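Local coordinates for aminotransferase, class IV (Brucella abortus, PDB 4TVI), which probably transfers the amino group of leucine, isoleucine or valine to 2-oxoglutarate, using pyridoxal 5'-phosphate as cofactor, at residues Ala34-Tyr39 and Trp43-Val48; Lys112-Asp117 and Leu149-Met154. One frame throughout, in Å; residues are numbered along the deposited sequence.

Interaction 1: residues Ala34-Tyr39 and Trp43-Val48; sequences AMWTYY and WREGDV
Tyr38 and Trp43 face each other as a non-hydrogen-bonded pair of an antiparallel beta hairpin. Tyr38 CB sits over one face of the Trp43 indole, 3.4 Å from the centroid of the six-membered ring, a CH-pi contact. Tyr38 CG is anti to the backbone N (chi1 -175°). From there the phenol ring turns its edge to the five-membered ring of Trp43 in a T-shaped stack, planes at 64°. Trp36 pairs with Glu45 on the same face of the sheet. The extended Glu45 chain lies across the indole, with CG 3.9 Å from the centroid of the Trp36 six-membered ring. Its carboxylate stacks nearly flat on that ring, 21° from parallel.

Thr37 and Arg44 form the hydrogen-bonded pair between these two, on the opposite face. The bonds are Thr37 N to Arg44 O, 2.7 Å, and Arg44 N to Thr37 O, 2.6 Å. The Arg44 chain runs extended from CG to NE, and NE and NH2 both grip Tyr39 O, each at 3.0 Å. A water accepts from Thr37 OG1 and donates to Arg44 O and Gly46 O. Gly46, at positive phi, donates its N to Met35 O.

Within this chain the hairpin forms one margin of the antiparallel sheet, with strand 42-45 outermost. Strand 35-39 bonds to strand 143-151, Leu106 of helix 100-111 touches Tyr38 and Trp43, and Ala53 of the second subunit packs on Thr37.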
loop_
_atom_site.group_PDB
_atom_site.type_symbol
_atom_site.label_atom_id
_atom_site.label_comp_id
_atom_site.label_asym_id
_atom_site.label_seq_id
_atom_site.Cartn_x
_atom_site.Cartn_y
_atom_site.Cartn_z
ATOM N N ALA A 34 16.013 -6.297 -21.450
ATOM C CA ALA A 34 14.938 -6.679 -22.369
ATOM C C ALA A 34 13.610 -6.895 -21.644
ATOM O O ALA A 34 13.538 -7.614 -20.643
ATOM C CB ALA A 34 15.322 -7.920 -23.137
ATOM N N MET A 35 12.554 -6.273 -22.160
ATOM C CA MET A 35 11.271 -6.295 -21.479
ATOM C C MET A 35 10.104 -6.329 -22.459
ATOM O O MET A 35 10.094 -5.603 -23.457
ATOM C CB MET A 35 11.163 -5.069 -20.564
ATOM C CG MET A 35 9.914 -4.995 -19.722
ATOM S SD MET A 35 10.004 -3.628 -18.539
ATOM C CE MET A 35 11.370 -4.161 -17.506
ATOM N N TRP A 36 9.112 -7.158 -22.142
ATOM C CA TRP A 36 7.874 -7.238 -22.910
ATOM C C TRP A 36 6.677 -7.224 -21.974
ATOM O O TRP A 36 6.611 -8.011 -21.021
ATOM C CB TRP A 36 7.834 -8.504 -23.770
ATOM C CG TRP A 36 8.648 -8.449 -25.027
ATOM C CD1 TRP A 36 9.885 -8.996 -25.226
ATOM C CD2 TRP A 36 8.278 -7.833 -26.271
ATOM N NE1 TRP A 36 10.310 -8.752 -26.511
ATOM C CE2 TRP A 36 9.343 -8.040 -27.172
ATOM C CE3 TRP A 36 7.154 -7.122 -26.705
ATOM C CZ2 TRP A 36 9.315 -7.563 -28.487
ATOM C CZ3 TRP A 36 7.131 -6.646 -28.004
ATOM C CH2 TRP A 36 8.203 -6.868 -28.880
ATOM N N THR A 37 5.731 -6.330 -22.239
ATOM C CA THR A 37 4.563 -6.202 -21.379
ATOM C C THR A 37 3.268 -6.352 -22.170
ATOM O O THR A 37 3.080 -5.697 -23.194
ATOM C CB THR A 37 4.561 -4.842 -20.647
ATOM O OG1 THR A 37 5.773 -4.696 -19.901
ATOM C CG2 THR A 37 3.367 -4.729 -19.705
ATOM N N TYR A 38 2.372 -7.208 -21.686
ATOM C CA TYR A 38 1.047 -7.338 -22.284
ATOM C C TYR A 38 0.095 -6.381 -21.586
ATOM O O TYR A 38 -0.114 -6.472 -20.377
ATOM C CB TYR A 38 0.529 -8.774 -22.177
ATOM C CG TYR A 38 -0.788 -8.998 -22.884
ATOM C CD1 TYR A 38 -0.830 -9.333 -24.233
ATOM C CD2 TYR A 38 -1.990 -8.853 -22.208
ATOM C CE1 TYR A 38 -2.039 -9.529 -24.884
ATOM C CE2 TYR A 38 -3.199 -9.047 -22.846
ATOM C CZ TYR A 38 -3.221 -9.384 -24.180
ATOM O OH TYR A 38 -4.435 -9.571 -24.803
ATOM N N TYR A 39 -0.466 -5.451 -22.348
ATOM C CA TYR A 39 -1.349 -4.429 -21.789
ATOM C C TYR A 39 -2.308 -3.947 -22.864
ATOM O O TYR A 39 -1.892 -3.675 -23.991
ATOM C CB TYR A 39 -0.538 -3.256 -21.230
ATOM C CG TYR A 39 -1.367 -2.090 -20.724
ATOM C CD1 TYR A 39 -2.216 -2.234 -19.630
ATOM C CD2 TYR A 39 -1.297 -0.845 -21.341
ATOM C CE1 TYR A 39 -2.971 -1.166 -19.161
ATOM C CE2 TYR A 39 -2.050 0.230 -20.884
ATOM C CZ TYR A 39 -2.886 0.065 -19.793
ATOM O OH TYR A 39 -3.635 1.130 -19.335
ATOM N N TRP A 43 1.171 -6.997 -26.841
ATOM C CA TRP A 43 2.497 -7.099 -26.254
ATOM C C TRP A 43 3.278 -5.855 -26.652
ATOM O O TRP A 43 3.360 -5.510 -27.829
ATOM C CB TRP A 43 3.216 -8.371 -26.703
ATOM C CG TRP A 43 2.700 -9.612 -26.035
ATOM C CD1 TRP A 43 1.876 -10.560 -26.575
ATOM C CD2 TRP A 43 2.976 -10.035 -24.694
ATOM N NE1 TRP A 43 1.625 -11.546 -25.648
ATOM C CE2 TRP A 43 2.289 -11.248 -24.488
ATOM C CE3 TRP A 43 3.736 -9.502 -23.647
ATOM C CZ2 TRP A 43 2.339 -11.937 -23.276
ATOM C CZ3 TRP A 43 3.790 -10.194 -22.446
ATOM C CH2 TRP A 43 3.096 -11.398 -22.272
ATOM N N ARG A 44 3.875 -5.202 -25.662
ATOM C CA ARG A 44 4.613 -3.969 -25.896
ATOM C C ARG A 44 6.004 -4.029 -25.287
ATOM O O ARG A 44 6.190 -4.533 -24.179
ATOM C CB ARG A 44 3.836 -2.800 -25.291
ATOM C CG ARG A 44 2.333 -2.905 -25.482
ATOM C CD ARG A 44 1.612 -1.637 -25.086
ATOM N NE ARG A 44 0.165 -1.825 -25.125
ATOM C CZ ARG A 44 -0.622 -1.289 -26.054
ATOM N NH1 ARG A 44 -0.105 -0.497 -26.988
ATOM N NH2 ARG A 44 -1.929 -1.515 -26.030
ATOM N N GLU A 45 6.970 -3.452 -25.991
ATOM C CA GLU A 45 8.362 -3.541 -25.574
ATOM C C GLU A 45 8.780 -2.332 -24.739
ATOM O O GLU A 45 8.186 -1.258 -24.845
ATOM C CB GLU A 45 9.263 -3.671 -26.808
ATOM C CG GLU A 45 10.557 -4.439 -26.575
ATOM C CD GLU A 45 11.204 -4.903 -27.875
ATOM O OE1 GLU A 45 12.277 -5.541 -27.814
ATOM O OE2 GLU A 45 10.639 -4.635 -28.959
ATOM N N GLY A 46 9.794 -2.517 -23.899
ATOM C CA GLY A 46 10.359 -1.415 -23.147
ATOM C C GLY A 46 9.455 -0.891 -22.050
ATOM O O GLY A 46 8.722 -1.648 -21.413
ATOM N N ASP A 47 9.512 0.419 -21.833
ATOM C CA ASP A 47 8.762 1.050 -20.757
ATOM C C ASP A 47 7.316 1.288 -21.159
ATOM O O ASP A 47 7.033 2.090 -22.047
ATOM C CB ASP A 47 9.405 2.374 -20.353
ATOM C CG ASP A 47 8.643 3.065 -19.244
ATOM O OD1 ASP A 47 8.889 2.741 -18.070
ATOM O OD2 ASP A 47 7.785 3.919 -19.544
ATOM N N VAL A 48 6.400 0.619 -20.470
ATOM C CA VAL A 48 4.985 0.761 -20.768
ATOM C C VAL A 48 4.258 1.394 -19.583
ATOM O O VAL A 48 4.206 0.821 -18.496
ATOM C CB VAL A 48 4.354 -0.599 -21.108
ATOM C CG1 VAL A 48 2.869 -0.437 -21.391
ATOM C CG2 VAL A 48 5.068 -1.221 -22.307
HETATM O O HOH W 1 7.625 -3.946 -21.859
#

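Interaction 2: residues Lys112-Asp117 and Leu149-Met154; sequences KKFAPD and LEAIPM
Phe114 packs its ring against Leu149 and Ala151, and this one side chain carries the contact. The apolar touches fall at two rim carbons, CE1 and CE2, on either side of CZ. Phe114 CE1 meets Leu149 CB at 3.6 Å and also approaches Leu149 CD1. Phe114 CE2 meets Ala151 CB at 3.8 Å. The ring thus spans two alternate residues of the strand, whose CB atoms both point toward the loop. Phe114 CG is anti to its carbonyl carbon and beside the backbone N (chi1 -69°), a turn that carries the ring from the loop onto the strand.

Backbone atoms also approach the rim. Leu149 O lies in the plane of the ring, at its edge, 3.5 Å from Phe114 CZ. Ala151 N stands 3.8 Å from Phe114 CE2, in an oblique position. These are van der Waals approaches of ring carbons to peptide atoms, and the two segments share no hydrogen bonds. The contact is plain packing of a loop on a sheet.

Residues 112-117 belong to the loop that leads from helix 100-111 to strand 120-128. Val120 of that strand touches both Phe114 and Leu149. Strand 143-151 lies between strands 120-128 and 35-39, and Trp36 of the latter meets Phe114 edge-to-face.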
loop_
_atom_site.group_PDB
_atom_site.type_symbol
_atom_site.label_atom_id
_atom_site.label_comp_id
_atom_site.label_asym_id
_atom_site.label_seq_id
_atom_site.Cartn_x
_atom_site.Cartn_y
_atom_site.Cartn_z
ATOM N N LYS A 112 7.942 -16.407 -25.652
ATOM C CA LYS A 112 8.401 -16.663 -27.012
ATOM C C LYS A 112 9.001 -15.419 -27.661
ATOM O O LYS A 112 9.757 -15.522 -28.626
ATOM C CB LYS A 112 7.252 -17.189 -27.874
ATOM C CG LYS A 112 6.738 -18.554 -27.448
ATOM C CD LYS A 112 7.847 -19.592 -27.482
ATOM C CE LYS A 112 7.327 -20.973 -27.116
ATOM N NZ LYS A 112 8.411 -21.992 -27.114
ATOM N N LYS A 113 8.673 -14.248 -27.129
ATOM C CA LYS A 113 9.151 -12.992 -27.703
ATOM C C LYS A 113 10.627 -12.784 -27.393
ATOM O O LYS A 113 11.291 -11.959 -28.012
ATOM C CB LYS A 113 8.339 -11.807 -27.167
ATOM C CG LYS A 113 6.847 -11.856 -27.463
ATOM C CD LYS A 113 6.507 -11.079 -28.729
ATOM C CE LYS A 113 5.003 -11.030 -28.959
ATOM N NZ LYS A 113 4.648 -10.310 -30.215
ATOM N N PHE A 114 11.127 -13.527 -26.414
ATOM C CA PHE A 114 12.522 -13.433 -26.007
ATOM C C PHE A 114 13.408 -14.350 -26.835
ATOM O O PHE A 114 12.937 -15.332 -27.411
ATOM C CB PHE A 114 12.656 -13.750 -24.516
ATOM C CG PHE A 114 12.052 -12.701 -23.634
ATOM C CD1 PHE A 114 10.698 -12.725 -23.335
ATOM C CD2 PHE A 114 12.830 -11.675 -23.126
ATOM C CE1 PHE A 114 10.133 -11.748 -22.534
ATOM C CE2 PHE A 114 12.274 -10.695 -22.319
ATOM C CZ PHE A 114 10.922 -10.731 -22.023
ATOM N N ALA A 115 14.685 -13.998 -26.930
ATOM C CA ALA A 115 15.658 -14.860 -27.584
ATOM C C ALA A 115 15.733 -16.189 -26.844
ATOM O O ALA A 115 15.467 -16.244 -25.642
ATOM C CB ALA A 115 17.026 -14.188 -27.631
ATOM N N PRO A 116 16.067 -17.270 -27.565
ATOM C CA PRO A 116 16.250 -18.579 -26.933
ATOM C C PRO A 116 17.238 -18.506 -25.772
ATOM O O PRO A 116 18.120 -17.645 -25.771
ATOM C CB PRO A 116 16.794 -19.446 -28.070
ATOM C CG PRO A 116 16.241 -18.823 -29.301
ATOM C CD PRO A 116 16.200 -17.343 -29.031
ATOM N N ASP A 117 17.060 -19.374 -24.785
ATOM C CA ASP A 117 17.953 -19.452 -23.636
ATOM C C ASP A 117 18.035 -18.134 -22.862
ATOM O O ASP A 117 19.069 -17.810 -22.279
ATOM C CB ASP A 117 19.351 -19.877 -24.086
ATOM C CG ASP A 117 19.349 -21.226 -24.777
ATOM O OD1 ASP A 117 18.480 -22.059 -24.447
ATOM O OD2 ASP A 117 20.209 -21.448 -25.658
ATOM N N LEU A 149 7.046 -9.035 -18.510
ATOM C CA LEU A 149 8.138 -9.995 -18.600
ATOM C C LEU A 149 9.470 -9.277 -18.737
ATOM O O LEU A 149 9.655 -8.466 -19.650
ATOM C CB LEU A 149 7.947 -10.946 -19.785
ATOM C CG LEU A 149 6.599 -11.653 -19.917
ATOM C CD1 LEU A 149 6.656 -12.684 -21.032
ATOM C CD2 LEU A 149 6.163 -12.281 -18.608
ATOM N N GLU A 150 10.385 -9.565 -17.820
ATOM C CA GLU A 150 11.711 -8.960 -17.844
ATOM C C GLU A 150 12.809 -10.011 -17.952
ATOM O O GLU A 150 12.839 -10.973 -17.181
ATOM C CB GLU A 150 11.936 -8.104 -16.596
ATOM C CG GLU A 150 13.243 -7.321 -16.620
ATOM C CD GLU A 150 13.367 -6.360 -15.449
ATOM O OE1 GLU A 150 12.484 -6.386 -14.563
ATOM O OE2 GLU A 150 14.343 -5.581 -15.414
ATOM N N ALA A 151 13.709 -9.819 -18.910
ATOM C CA ALA A 151 14.867 -10.686 -19.058
ATOM C C ALA A 151 15.837 -10.489 -17.896
ATOM O O ALA A 151 16.486 -9.449 -17.778
ATOM C CB ALA A 151 15.565 -10.418 -20.381
ATOM N N ILE A 152 15.893 -11.475 -17.010
ATOM C CA ILE A 152 16.846 -11.471 -15.906
ATOM C C ILE A 152 17.571 -12.806 -15.827
ATOM O O ILE A 152 16.942 -13.834 -15.585
ATOM C CB ILE A 152 16.156 -11.190 -14.568
ATOM C CG1 ILE A 152 15.375 -9.872 -14.645
ATOM C CG2 ILE A 152 17.185 -11.166 -13.437
ATOM C CD1 ILE A 152 14.736 -9.454 -13.340
ATOM N N PRO A 153 18.895 -12.801 -16.046
ATOM C CA PRO A 153 19.665 -14.048 -16.011
ATOM C C PRO A 153 19.572 -14.749 -14.654
ATOM O O PRO A 153 19.672 -14.098 -13.613
ATOM C CB PRO A 153 21.098 -13.584 -16.286
ATOM C CG PRO A 153 20.936 -12.301 -17.036
ATOM C CD PRO A 153 19.730 -11.650 -16.424
ATOM N N MET A 154 19.382 -16.064 -14.674
ATOM C CA MET A 154 19.327 -16.847 -13.448
ATOM C C MET A 154 20.736 -17.214 -13.012
ATOM O O MET A 154 21.376 -18.082 -13.603
ATOM C CB MET A 154 18.485 -18.107 -13.651
ATOM C CG MET A 154 18.219 -18.902 -12.385
ATOM S SD MET A 154 17.033 -18.064 -11.319
ATOM C CE MET A 154 16.271 -19.459 -10.499
#

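Both interactions reach the same antiparallel sheet, and their centres lie about 12 Å apart. Interaction 1 pairs two strands at the sheet margin within this chain, while interaction 2 lays a loop over the next strand. Probable backbone hydrogen bonds join them: Trp36 O to Leu149 N, 2.7 Å, and Ala34 O to Ala151 N, 2.8 Å. Both contacts are only partly buried. Interaction 1 buries 678 Å² and mixes backbone bonds, aromatic stacking and a gripping arginine. Interaction 2 buries 153 Å² and is largely apolar, a phenyl ring on two side chains and the strand backbone, without hydrogen bonds. Trp36 also takes a cation-pi contact from Lys113. The second subunit packs on interaction 1 but does not touch interaction 2.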